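Local coordinates for protein putative glucoamylase (Bacteroides caccae ATCC 43185, PDB 4QT9) that probably hydrolyses glycosidic bonds as a glucoamylase-like enzyme built on an alpha/alpha toroid fold, at residues Y112-Y117 with G132-E137; A105-G110 with W170-W175; F126-N131 with P192-E197. One frame throughout, in Å; residues are numbered along the deposited sequence.

Contact 1 of 3, residues Y112-Y117 with G132-E137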
loop_
_atom_site.group_PDB
_atom_site.type_symbol
_atom_site.label_atom_id
_atom_site.label_comp_id
_atom_site.label_asym_id
_atom_site.label_seq_id
_atom_site.Cartn_x
_atom_site.Cartn_y
_atom_site.Cartn_z
ATOM N N TYR A 112 3.560 -14.657 -3.781
ATOM C CA TYR A 112 2.110 -14.806 -3.833
ATOM C C TYR A 112 1.531 -14.143 -5.088
ATOM O O TYR A 112 2.106 -13.176 -5.606
ATOM C CB TYR A 112 1.464 -14.264 -2.555
ATOM C CG TYR A 112 1.681 -15.175 -1.363
ATOM C CD1 TYR A 112 0.928 -16.337 -1.201
ATOM C CD2 TYR A 112 2.667 -14.899 -0.418
ATOM C CE1 TYR A 112 1.106 -17.170 -0.096
ATOM C CE2 TYR A 112 2.873 -15.739 0.678
ATOM C CZ TYR A 112 2.083 -16.870 0.835
ATOM O OH TYR A 112 2.243 -17.690 1.917
ATOM N N PRO A 113 0.388 -14.666 -5.620
ATOM C CA PRO A 113 -0.220 -14.006 -6.795
ATOM C C PRO A 113 -0.922 -12.713 -6.395
ATOM O O PRO A 113 -1.121 -12.481 -5.195
ATOM C CB PRO A 113 -1.265 -15.023 -7.250
ATOM C CG PRO A 113 -1.701 -15.691 -5.982
ATOM C CD PRO A 113 -0.445 -15.810 -5.163
ATOM N N HIS A 114 -1.364 -11.908 -7.380
ATOM C CA HIS A 114 -2.163 -10.703 -7.095
ATOM C C HIS A 114 -3.463 -11.070 -6.352
ATOM O O HIS A 114 -3.799 -10.469 -5.335
ATOM C CB HIS A 114 -2.532 -9.973 -8.392
ATOM C CG HIS A 114 -3.050 -8.579 -8.189
ATOM N ND1 HIS A 114 -2.557 -7.536 -8.921
ATOM C CD2 HIS A 114 -3.982 -8.108 -7.332
ATOM C CE1 HIS A 114 -3.188 -6.456 -8.494
ATOM N NE2 HIS A 114 -4.059 -6.753 -7.540
ATOM N N TRP A 115 -4.156 -12.095 -6.844
ATOM C CA TRP A 115 -5.439 -12.550 -6.294
ATOM C C TRP A 115 -5.534 -14.045 -6.065
ATOM O O TRP A 115 -4.972 -14.821 -6.828
ATOM C CB TRP A 115 -6.553 -12.243 -7.311
ATOM C CG TRP A 115 -6.936 -10.811 -7.527
ATOM C CD1 TRP A 115 -6.907 -9.803 -6.607
ATOM C CD2 TRP A 115 -7.621 -10.289 -8.676
ATOM N NE1 TRP A 115 -7.472 -8.664 -7.134
ATOM C CE2 TRP A 115 -7.931 -8.935 -8.401
ATOM C CE3 TRP A 115 -8.013 -10.838 -9.916
ATOM C CZ2 TRP A 115 -8.600 -8.114 -9.326
ATOM C CZ3 TRP A 115 -8.715 -10.037 -10.814
ATOM C CH2 TRP A 115 -8.993 -8.692 -10.521
ATOM N N TRP A 116 -6.352 -14.433 -5.086
ATOM C CA TRP A 116 -6.862 -15.784 -4.852
ATOM C C TRP A 116 -8.352 -15.728 -4.642
ATOM O O TRP A 116 -8.900 -14.698 -4.238
ATOM C CB TRP A 116 -6.296 -16.501 -3.604
ATOM C CG TRP A 116 -4.840 -16.455 -3.314
ATOM C CD1 TRP A 116 -3.918 -17.413 -3.621
ATOM C CD2 TRP A 116 -4.194 -15.547 -2.416
ATOM N NE1 TRP A 116 -2.704 -17.100 -3.052
ATOM C CE2 TRP A 116 -2.852 -15.970 -2.287
ATOM C CE3 TRP A 116 -4.597 -14.365 -1.766
ATOM C CZ2 TRP A 116 -1.930 -15.285 -1.494
ATOM C CZ3 TRP A 116 -3.674 -13.681 -0.995
ATOM C CH2 TRP A 116 -2.365 -14.155 -0.848
ATOM N N TYR A 117 -8.987 -16.874 -4.773
ATOM C CA TYR A 117 -10.350 -17.103 -4.327
ATOM C C TYR A 117 -10.156 -17.431 -2.860
ATOM O O TYR A 117 -9.390 -18.349 -2.551
ATOM C CB TYR A 117 -11.012 -18.236 -5.126
ATOM C CG TYR A 117 -11.134 -17.940 -6.604
ATOM C CD1 TYR A 117 -12.174 -17.153 -7.092
ATOM C CD2 TYR A 117 -10.256 -18.509 -7.523
ATOM C CE1 TYR A 117 -12.309 -16.897 -8.458
ATOM C CE2 TYR A 117 -10.384 -18.268 -8.891
ATOM C CZ TYR A 117 -11.413 -17.463 -9.355
ATOM O OH TYR A 117 -11.548 -17.237 -10.709
ATOM N N GLY A 132 0.392 -16.183 -12.156
ATOM C CA GLY A 132 1.406 -16.735 -11.269
ATOM C C GLY A 132 1.766 -15.765 -10.180
ATOM O O GLY A 132 0.897 -15.142 -9.590
ATOM N N GLY A 133 3.049 -15.659 -9.901
ATOM C CA GLY A 133 3.540 -14.751 -8.883
ATOM C C GLY A 133 3.556 -13.314 -9.359
ATOM O O GLY A 133 3.726 -13.034 -10.548
ATOM N N ASP A 134 3.309 -12.415 -8.417
ATOM C CA ASP A 134 3.334 -10.952 -8.541
ATOM C C ASP A 134 4.227 -10.482 -7.400
ATOM O O ASP A 134 3.808 -10.555 -6.236
ATOM C CB ASP A 134 1.885 -10.394 -8.444
ATOM C CG ASP A 134 1.810 -8.887 -8.604
ATOM O OD1 ASP A 134 2.716 -8.174 -8.068
ATOM O OD2 ASP A 134 0.870 -8.410 -9.266
ATOM N N LEU A 135 5.486 -10.122 -7.695
ATOM C CA LEU A 135 6.455 -9.798 -6.637
ATOM C C LEU A 135 6.187 -8.466 -5.903
ATOM O O LEU A 135 6.518 -8.330 -4.718
ATOM C CB LEU A 135 7.888 -9.827 -7.180
ATOM C CG LEU A 135 8.981 -10.110 -6.149
ATOM C CD1 LEU A 135 8.851 -11.493 -5.562
ATOM C CD2 LEU A 135 10.354 -9.907 -6.741
ATOM N N VAL A 136 5.555 -7.522 -6.572
ATOM C CA VAL A 136 5.194 -6.233 -5.975
ATOM C C VAL A 136 4.124 -6.457 -4.909
ATOM O O VAL A 136 4.240 -5.961 -3.799
ATOM C CB VAL A 136 4.719 -5.267 -7.071
ATOM C CG1 VAL A 136 4.160 -3.983 -6.468
ATOM C CG2 VAL A 136 5.855 -4.977 -8.040
ATOM N N GLU A 137 3.104 -7.235 -5.237
ATOM C CA GLU A 137 2.025 -7.578 -4.320
ATOM C C GLU A 137 2.552 -8.420 -3.148
ATOM O O GLU A 137 2.133 -8.214 -2.004
ATOM C CB GLU A 137 0.938 -8.319 -5.094
ATOM C CG GLU A 137 0.080 -7.380 -5.920
ATOM C CD GLU A 137 -1.054 -6.757 -5.129
ATOM O OE1 GLU A 137 -2.050 -7.469 -4.850
ATOM O OE2 GLU A 137 -0.928 -5.569 -4.755
HETATM O O HOH W 1 -0.747 -13.040 -10.055
HETATM O O HOH W 2 -0.749 -8.249 -11.111
#

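Contact 2 of 3, residues A105-G110 with W170-W175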
loop_
_atom_site.group_PDB
_atom_site.type_symbol
_atom_site.label_atom_id
_atom_site.label_comp_id
_atom_site.label_asym_id
_atom_site.label_seq_id
_atom_site.Cartn_x
_atom_site.Cartn_y
_atom_site.Cartn_z
ATOM N N ALA A 105 -2.485 -21.359 0.525
ATOM C CA ALA A 105 -2.806 -20.696 -0.745
ATOM C C ALA A 105 -1.693 -20.856 -1.757
ATOM O O ALA A 105 -0.555 -21.056 -1.363
ATOM C CB ALA A 105 -3.089 -19.230 -0.509
ATOM N N ASP A 106 -2.026 -20.797 -3.061
ATOM C CA ASP A 106 -1.065 -20.918 -4.170
ATOM C C ASP A 106 0.069 -19.920 -4.079
ATOM O O ASP A 106 -0.155 -18.757 -3.781
ATOM C CB ASP A 106 -1.773 -20.731 -5.519
ATOM C CG ASP A 106 -2.659 -21.886 -5.924
ATOM O OD1 ASP A 106 -2.630 -22.936 -5.224
ATOM O OD2 ASP A 106 -3.382 -21.750 -6.950
ATOM N N ARG A 107 1.299 -20.424 -4.312
ATOM C CA ARG A 107 2.573 -19.697 -4.300
ATOM C C ARG A 107 3.363 -20.080 -5.541
ATOM O O ARG A 107 3.188 -21.182 -6.053
ATOM C CB ARG A 107 3.419 -19.998 -3.041
ATOM C CG ARG A 107 2.715 -19.794 -1.716
ATOM C CD ARG A 107 3.628 -20.036 -0.530
ATOM N NE ARG A 107 4.556 -18.919 -0.328
ATOM C CZ ARG A 107 5.331 -18.781 0.744
ATOM N NH1 ARG A 107 5.300 -19.686 1.717
ATOM N NH2 ARG A 107 6.146 -17.735 0.852
ATOM N N PHE A 108 4.224 -19.174 -6.023
ATOM C CA PHE A 108 5.033 -19.330 -7.231
ATOM C C PHE A 108 6.423 -18.883 -6.902
ATOM O O PHE A 108 6.684 -17.692 -6.790
ATOM C CB PHE A 108 4.376 -18.519 -8.387
ATOM C CG PHE A 108 2.900 -18.835 -8.532
ATOM C CD1 PHE A 108 1.946 -18.137 -7.796
ATOM C CD2 PHE A 108 2.478 -19.928 -9.282
ATOM C CE1 PHE A 108 0.595 -18.478 -7.868
ATOM C CE2 PHE A 108 1.123 -20.250 -9.379
ATOM C CZ PHE A 108 0.192 -19.513 -8.677
ATOM N N HIS A 109 7.290 -19.869 -6.619
ATOM C CA HIS A 109 8.680 -19.712 -6.145
ATOM C C HIS A 109 8.636 -18.875 -4.859
ATOM O O HIS A 109 9.365 -17.903 -4.713
ATOM C CB HIS A 109 9.606 -19.119 -7.229
ATOM C CG HIS A 109 9.992 -20.115 -8.273
ATOM N ND1 HIS A 109 11.069 -20.959 -8.101
ATOM C CD2 HIS A 109 9.416 -20.383 -9.465
ATOM C CE1 HIS A 109 11.123 -21.704 -9.190
ATOM N NE2 HIS A 109 10.146 -21.401 -10.037
ATOM N N GLY A 110 7.693 -19.221 -3.982
ATOM C CA GLY A 110 7.504 -18.539 -2.707
ATOM C C GLY A 110 6.738 -17.230 -2.763
ATOM O O GLY A 110 6.313 -16.734 -1.719
ATOM N N TRP A 170 8.033 -15.814 5.266
ATOM C CA TRP A 170 8.984 -14.767 4.878
ATOM C C TRP A 170 10.245 -15.459 4.305
ATOM O O TRP A 170 10.683 -15.106 3.209
ATOM C CB TRP A 170 9.312 -13.850 6.103
ATOM C CG TRP A 170 10.619 -13.075 6.080
ATOM C CD1 TRP A 170 11.635 -13.164 6.992
ATOM C CD2 TRP A 170 11.030 -12.074 5.116
ATOM N NE1 TRP A 170 12.646 -12.278 6.669
ATOM C CE2 TRP A 170 12.292 -11.589 5.527
ATOM C CE3 TRP A 170 10.463 -11.563 3.939
ATOM C CZ2 TRP A 170 12.968 -10.566 4.837
ATOM C CZ3 TRP A 170 11.148 -10.568 3.234
ATOM C CH2 TRP A 170 12.392 -10.091 3.677
ATOM N N ARG A 171 10.776 -16.484 5.000
ATOM C CA ARG A 171 11.988 -17.199 4.532
ATOM C C ARG A 171 11.754 -18.004 3.238
ATOM O O ARG A 171 12.720 -18.307 2.525
ATOM C CB ARG A 171 12.549 -18.118 5.612
ATOM C CG ARG A 171 13.216 -17.342 6.711
ATOM C CD ARG A 171 13.652 -18.225 7.851
ATOM N NE ARG A 171 14.420 -17.424 8.792
ATOM C CZ ARG A 171 15.739 -17.271 8.744
ATOM N NH1 ARG A 171 16.458 -17.922 7.837
ATOM N NH2 ARG A 171 16.352 -16.475 9.609
ATOM N N GLU A 172 10.480 -18.319 2.924
ATOM C CA GLU A 172 10.135 -19.103 1.744
ATOM C C GLU A 172 10.026 -18.238 0.475
ATOM O O GLU A 172 10.084 -18.786 -0.631
ATOM C CB GLU A 172 8.846 -19.898 1.982
ATOM C CG GLU A 172 9.100 -21.164 2.782
ATOM C CD GLU A 172 7.883 -21.974 3.196
ATOM O OE1 GLU A 172 6.777 -21.396 3.323
ATOM O OE2 GLU A 172 8.055 -23.192 3.431
ATOM N N VAL A 173 9.927 -16.908 0.603
ATOM C CA VAL A 173 9.847 -16.067 -0.622
ATOM C C VAL A 173 11.191 -16.050 -1.350
ATOM O O VAL A 173 12.175 -15.503 -0.829
ATOM C CB VAL A 173 9.337 -14.617 -0.426
ATOM C CG1 VAL A 173 9.153 -13.931 -1.783
ATOM C CG2 VAL A 173 8.032 -14.589 0.367
ATOM N N ASP A 174 11.215 -16.625 -2.579
ATOM C CA ASP A 174 12.456 -16.668 -3.366
ATOM C C ASP A 174 12.574 -15.408 -4.249
ATOM O O ASP A 174 12.295 -15.461 -5.461
ATOM C CB ASP A 174 12.556 -17.957 -4.203
ATOM C CG ASP A 174 13.937 -18.218 -4.832
ATOM O OD1 ASP A 174 14.774 -17.284 -4.861
ATOM O OD2 ASP A 174 14.172 -19.343 -5.295
ATOM N N TRP A 175 12.992 -14.274 -3.632
ATOM C CA TRP A 175 13.129 -12.995 -4.362
ATOM C C TRP A 175 14.138 -13.143 -5.509
ATOM O O TRP A 175 13.908 -12.636 -6.609
ATOM C CB TRP A 175 13.567 -11.843 -3.426
ATOM C CG TRP A 175 12.760 -11.739 -2.169
ATOM C CD1 TRP A 175 13.008 -12.359 -0.980
ATOM C CD2 TRP A 175 11.514 -11.031 -2.006
ATOM N NE1 TRP A 175 12.028 -12.037 -0.064
ATOM C CE2 TRP A 175 11.099 -11.221 -0.667
ATOM C CE3 TRP A 175 10.741 -10.200 -2.844
ATOM C CZ2 TRP A 175 9.913 -10.651 -0.161
ATOM C CZ3 TRP A 175 9.561 -9.647 -2.347
ATOM C CH2 TRP A 175 9.178 -9.844 -1.015
HETATM O O HOH W 3 12.494 -21.075 -6.010
#

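Contact 3 of 3, residues F126-N131 with P192-E197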
loop_
_atom_site.group_PDB
_atom_site.type_symbol
_atom_site.label_atom_id
_atom_site.label_comp_id
_atom_site.label_asym_id
_atom_site.label_seq_id
_atom_site.Cartn_x
_atom_site.Cartn_y
_atom_site.Cartn_z
ATOM N N PHE A 126 -4.945 -12.227 -12.811
ATOM C CA PHE A 126 -5.257 -10.798 -12.799
ATOM C C PHE A 126 -5.353 -10.271 -14.252
ATOM O O PHE A 126 -5.873 -9.185 -14.490
ATOM C CB PHE A 126 -4.257 -10.012 -11.939
ATOM C CG PHE A 126 -4.520 -8.522 -11.860
ATOM C CD1 PHE A 126 -5.645 -8.028 -11.207
ATOM C CD2 PHE A 126 -3.625 -7.611 -12.414
ATOM C CE1 PHE A 126 -5.895 -6.648 -11.142
ATOM C CE2 PHE A 126 -3.861 -6.225 -12.328
ATOM C CZ PHE A 126 -5.006 -5.753 -11.706
ATOM N N GLY A 127 -4.961 -11.129 -15.184
ATOM C CA GLY A 127 -4.955 -10.987 -16.637
ATOM C C GLY A 127 -4.562 -12.359 -17.149
ATOM O O GLY A 127 -4.027 -13.149 -16.366
ATOM N N GLN A 128 -4.826 -12.687 -18.425
ATOM C CA GLN A 128 -4.532 -14.029 -18.984
ATOM C C GLN A 128 -3.138 -14.580 -18.573
ATOM O O GLN A 128 -3.043 -15.609 -17.900
ATOM C CB GLN A 128 -4.644 -14.024 -20.525
ATOM C CG GLN A 128 -4.782 -15.418 -21.158
ATOM C CD GLN A 128 -4.391 -15.448 -22.623
ATOM O OE1 GLN A 128 -4.879 -14.667 -23.451
ATOM N NE2 GLN A 128 -3.522 -16.385 -22.981
ATOM N N LYS A 129 -2.081 -13.872 -18.946
ATOM C CA LYS A 129 -0.716 -14.307 -18.679
ATOM C C LYS A 129 -0.227 -13.939 -17.247
ATOM O O LYS A 129 0.845 -14.375 -16.851
ATOM C CB LYS A 129 0.219 -13.775 -19.770
ATOM C CG LYS A 129 -0.140 -14.348 -21.144
ATOM C CD LYS A 129 0.750 -13.837 -22.257
ATOM C CE LYS A 129 0.504 -14.587 -23.546
ATOM N NZ LYS A 129 1.412 -14.125 -24.632
ATOM N N ASP A 130 -1.041 -13.226 -16.461
ATOM C CA ASP A 130 -0.725 -12.886 -15.080
ATOM C C ASP A 130 -1.474 -13.890 -14.167
ATOM O O ASP A 130 -2.438 -13.541 -13.480
ATOM C CB ASP A 130 -1.082 -11.408 -14.794
ATOM C CG ASP A 130 -0.627 -10.864 -13.444
ATOM O OD1 ASP A 130 -0.027 -11.638 -12.651
ATOM O OD2 ASP A 130 -0.894 -9.681 -13.168
ATOM N N ASN A 131 -1.049 -15.162 -14.228
ATOM C CA ASN A 131 -1.654 -16.289 -13.496
ATOM C C ASN A 131 -0.655 -16.909 -12.493
ATOM O O ASN A 131 -0.805 -18.046 -12.082
ATOM C CB ASN A 131 -2.125 -17.355 -14.512
ATOM C CG ASN A 131 -1.011 -18.014 -15.323
ATOM O OD1 ASN A 131 0.113 -17.517 -15.435
ATOM N ND2 ASN A 131 -1.310 -19.127 -15.947
ATOM N N PRO A 192 3.911 -20.186 -14.116
ATOM C CA PRO A 192 4.318 -21.577 -14.412
ATOM C C PRO A 192 3.981 -22.002 -15.847
ATOM O O PRO A 192 4.606 -22.929 -16.345
ATOM C CB PRO A 192 3.531 -22.427 -13.401
ATOM C CG PRO A 192 2.814 -21.467 -12.524
ATOM C CD PRO A 192 2.766 -20.137 -13.187
ATOM N N THR A 193 3.018 -21.316 -16.508
ATOM C CA THR A 193 2.565 -21.625 -17.865
ATOM C C THR A 193 3.216 -20.696 -18.902
ATOM O O THR A 193 3.686 -21.159 -19.941
ATOM C CB THR A 193 1.024 -21.531 -17.908
ATOM O OG1 THR A 193 0.492 -22.495 -17.002
ATOM C CG2 THR A 193 0.440 -21.763 -19.301
ATOM N N TYR A 194 3.210 -19.392 -18.630
ATOM C CA TYR A 194 3.732 -18.416 -19.578
ATOM C C TYR A 194 5.180 -17.931 -19.288
ATOM O O TYR A 194 5.692 -17.110 -20.053
ATOM C CB TYR A 194 2.768 -17.220 -19.656
ATOM C CG TYR A 194 1.369 -17.608 -20.097
ATOM C CD1 TYR A 194 1.080 -17.849 -21.439
ATOM C CD2 TYR A 194 0.332 -17.728 -19.175
ATOM C CE1 TYR A 194 -0.205 -18.199 -21.851
ATOM C CE2 TYR A 194 -0.961 -18.062 -19.577
ATOM C CZ TYR A 194 -1.223 -18.304 -20.915
ATOM O OH TYR A 194 -2.492 -18.629 -21.319
ATOM N N GLY A 195 5.821 -18.452 -18.238
ATOM C CA GLY A 195 7.186 -18.091 -17.855
ATOM C C GLY A 195 7.378 -16.617 -17.549
ATOM O O GLY A 195 6.687 -16.063 -16.685
ATOM N N TRP A 196 8.290 -15.973 -18.306
ATOM C CA TRP A 196 8.630 -14.550 -18.182
ATOM C C TRP A 196 7.909 -13.655 -19.224
ATOM O O TRP A 196 8.272 -12.483 -19.322
ATOM C CB TRP A 196 10.169 -14.355 -18.301
ATOM C CG TRP A 196 10.950 -15.160 -17.294
ATOM C CD1 TRP A 196 11.621 -16.332 -17.517
ATOM C CD2 TRP A 196 11.030 -14.913 -15.878
ATOM N NE1 TRP A 196 12.109 -16.830 -16.334
ATOM C CE2 TRP A 196 11.778 -15.971 -15.311
ATOM C CE3 TRP A 196 10.526 -13.901 -15.026
ATOM C CZ2 TRP A 196 12.041 -16.048 -13.938
ATOM C CZ3 TRP A 196 10.802 -13.975 -13.666
ATOM C CH2 TRP A 196 11.546 -15.036 -13.136
ATOM N N GLU A 197 6.870 -14.167 -19.946
ATOM C CA GLU A 197 6.151 -13.455 -21.027
ATOM C C GLU A 197 5.564 -12.067 -20.653
ATOM O O GLU A 197 5.441 -11.216 -21.545
ATOM C CB GLU A 197 5.048 -14.321 -21.643
ATOM C CG GLU A 197 5.580 -15.150 -22.801
ATOM C CD GLU A 197 4.741 -16.344 -23.220
ATOM O OE1 GLU A 197 3.555 -16.155 -23.579
ATOM O OE2 GLU A 197 5.293 -17.469 -23.228
#

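Contact 1 of 3, residues Y112-Y117 with G132-E137
The start of helix 135-152 packs here against the loop that leads into strand 115-117, with D134 as the N-cap residue beside Y112, P113 and H114. One backbone bond joins the two segments: D134 N donates to Y112 O at 3.2 Å, with an N-H...O angle of 164°. Close by, P113 CA and CB both approach G132 O. Water 1 links the same carbonyl to H114 N.

The D134 side chain turns into the contact. With CG anti to the backbone N (chi1 -178°), the carboxylate lies between the helix start and H114. D134 OD1 accepts from E137 N at 3.0 Å, met from above the carboxylate plane, and this closes the cap. D134 OD2 lies beside H114, with the carboxylate and ring planes 79° apart. Water 2 sits in the ring plane, 2.9 Å from H114 ND1, and probably bridges to D134 OD2, though that second distance is short.

E137 comes over one face of the H114 ring. E137 CG is 4.1 Å from the ring centroid, a CH-pi contact. E137 OE1 lies toward the rim, 3.2 Å from H114 CD2, and its hydrogen bond goes to G68 N instead. F126 stacks on the opposite face of the imidazole. An acetate ion, probably from the crystallisation liquor, lies about 3 Å from the E137 side chain and may mark a pocket.

D134 serves the helix with one oxygen and probably the histidine with the other, through water. E137 and F126, on opposite faces of H114, would probably limit how far the imidazole can turn.

Contact 2 of 3, residues A105-G110 with W170-W175
The R107 guanidinium meets V173 and E172 at its edge. V173 CG2 lies in its plane, 3.7 Å from R107 NH2, and E172 OE1 is near the plane beside R107 NH1. The H109 ring has water 3 at its edge, in plane; W177 stacks on this ring and W190 meets it edge-to-face. V173 CG1 sits over the centre of the W175 ring, 3.5 Å above it, so the two branches of V173 serve different neighbours.

The salt bridge of R107 NH1 with E172 OE1 is 2.8 Å long, but as a hydrogen bond it is weak, at 116°. Both R107 and E172 have two conformers; the bridge holds for the given pair and is uncertain for the others. The side chains cross at about a right angle, with their planes 67° apart. E172 OE2 has a second partner in R168.

R107 also reaches back to its own loop. The chain bends at chi3 (76°), which puts NE within reach of G110 O. R107 NH2 donates to G110 O at 2.8 Å, on a lone pair in the carbonyl plane, and R107 NE adds a weak bond to the same oxygen. R107 NH2 also donates to L169 O near the end of helix 157-172, where the guanidinium charge is likely to be favourable.

Beyond the guanidinium the backbones meet. D174 N donates to H109 O at 3.1 Å. G110 CA makes a CA-H...O contact with E172 O at 3.3 Å. A side chain at G110 would clash with E172 O and V173 CA, and its positive phi also suits glycine. D174 OD1 accepts from W177 N.

This is a junction between helices of the alpha/alpha toroid: the loop after helix 88-104 packs on the end of helix 157-172 and the inverse gamma turn centred on D174.

Contact 3 of 3, residues F126-N131 with P192-E197
Q128 NE2 donates to Y194 OH at 3.0 Å and nearly straight, at 164°. The hydroxyl lies close to the amide plane of Q128. Two surface loops of the toroid meet here, each with a beta turn: type I from G127 to D130, type II' from Y194 to E197.

The Y194 ring is the centre of the contact. K129 crosses it at about a right angle and puts CG over the middle of one face, 3.7 Å from the centroid, in a CH-pi contact. T193 CG2, from one of two conformers, lies over the centre of the opposite face. The K129 chain runs on extended past the ring, and its NZ forms a salt bridge with E197 OE1 at 3.1 Å, using the anti lone pair of that oxygen.

An alanine at Y194 would probably leave Q128 NE2 without its hydroxyl partner and K129 CG without a ring to pack on, opening a gap between the loops.

S191 OG accepts from T193 N and Y194 N and donates to N131 OD1, linking the two loops. N131 CG sits between its backbone N and carbonyl carbon (chi1 64°), facing the ring edge, where N131 OD1 lies in plane, 3.8 Å from Y194 CD2.

All three contacts lie on the same side of the chain's centre. Contact 1 is about 10 Å from contact 2 and 11 Å from contact 3, centre to centre; contacts 2 and 3 are about 16 Å apart. Along the chain the order is 105-110, 112-117, 126-131, 132-137, 170-175 and 192-197, so contact 1 falls between the segments of contact 2, while contact 3 crosses both. Contact 1 is buried, and the other two are at the surface. F108 touches G132 of contact 1 and P192 of contact 3. Strand 133-134 pairs with strand 189-190, just before 192-197. Contacts 1 and 2 join loops flanking toroid helices 88-104, 135-152 and 157-172; contact 3 joins loops after strands 123-124 and 189-190.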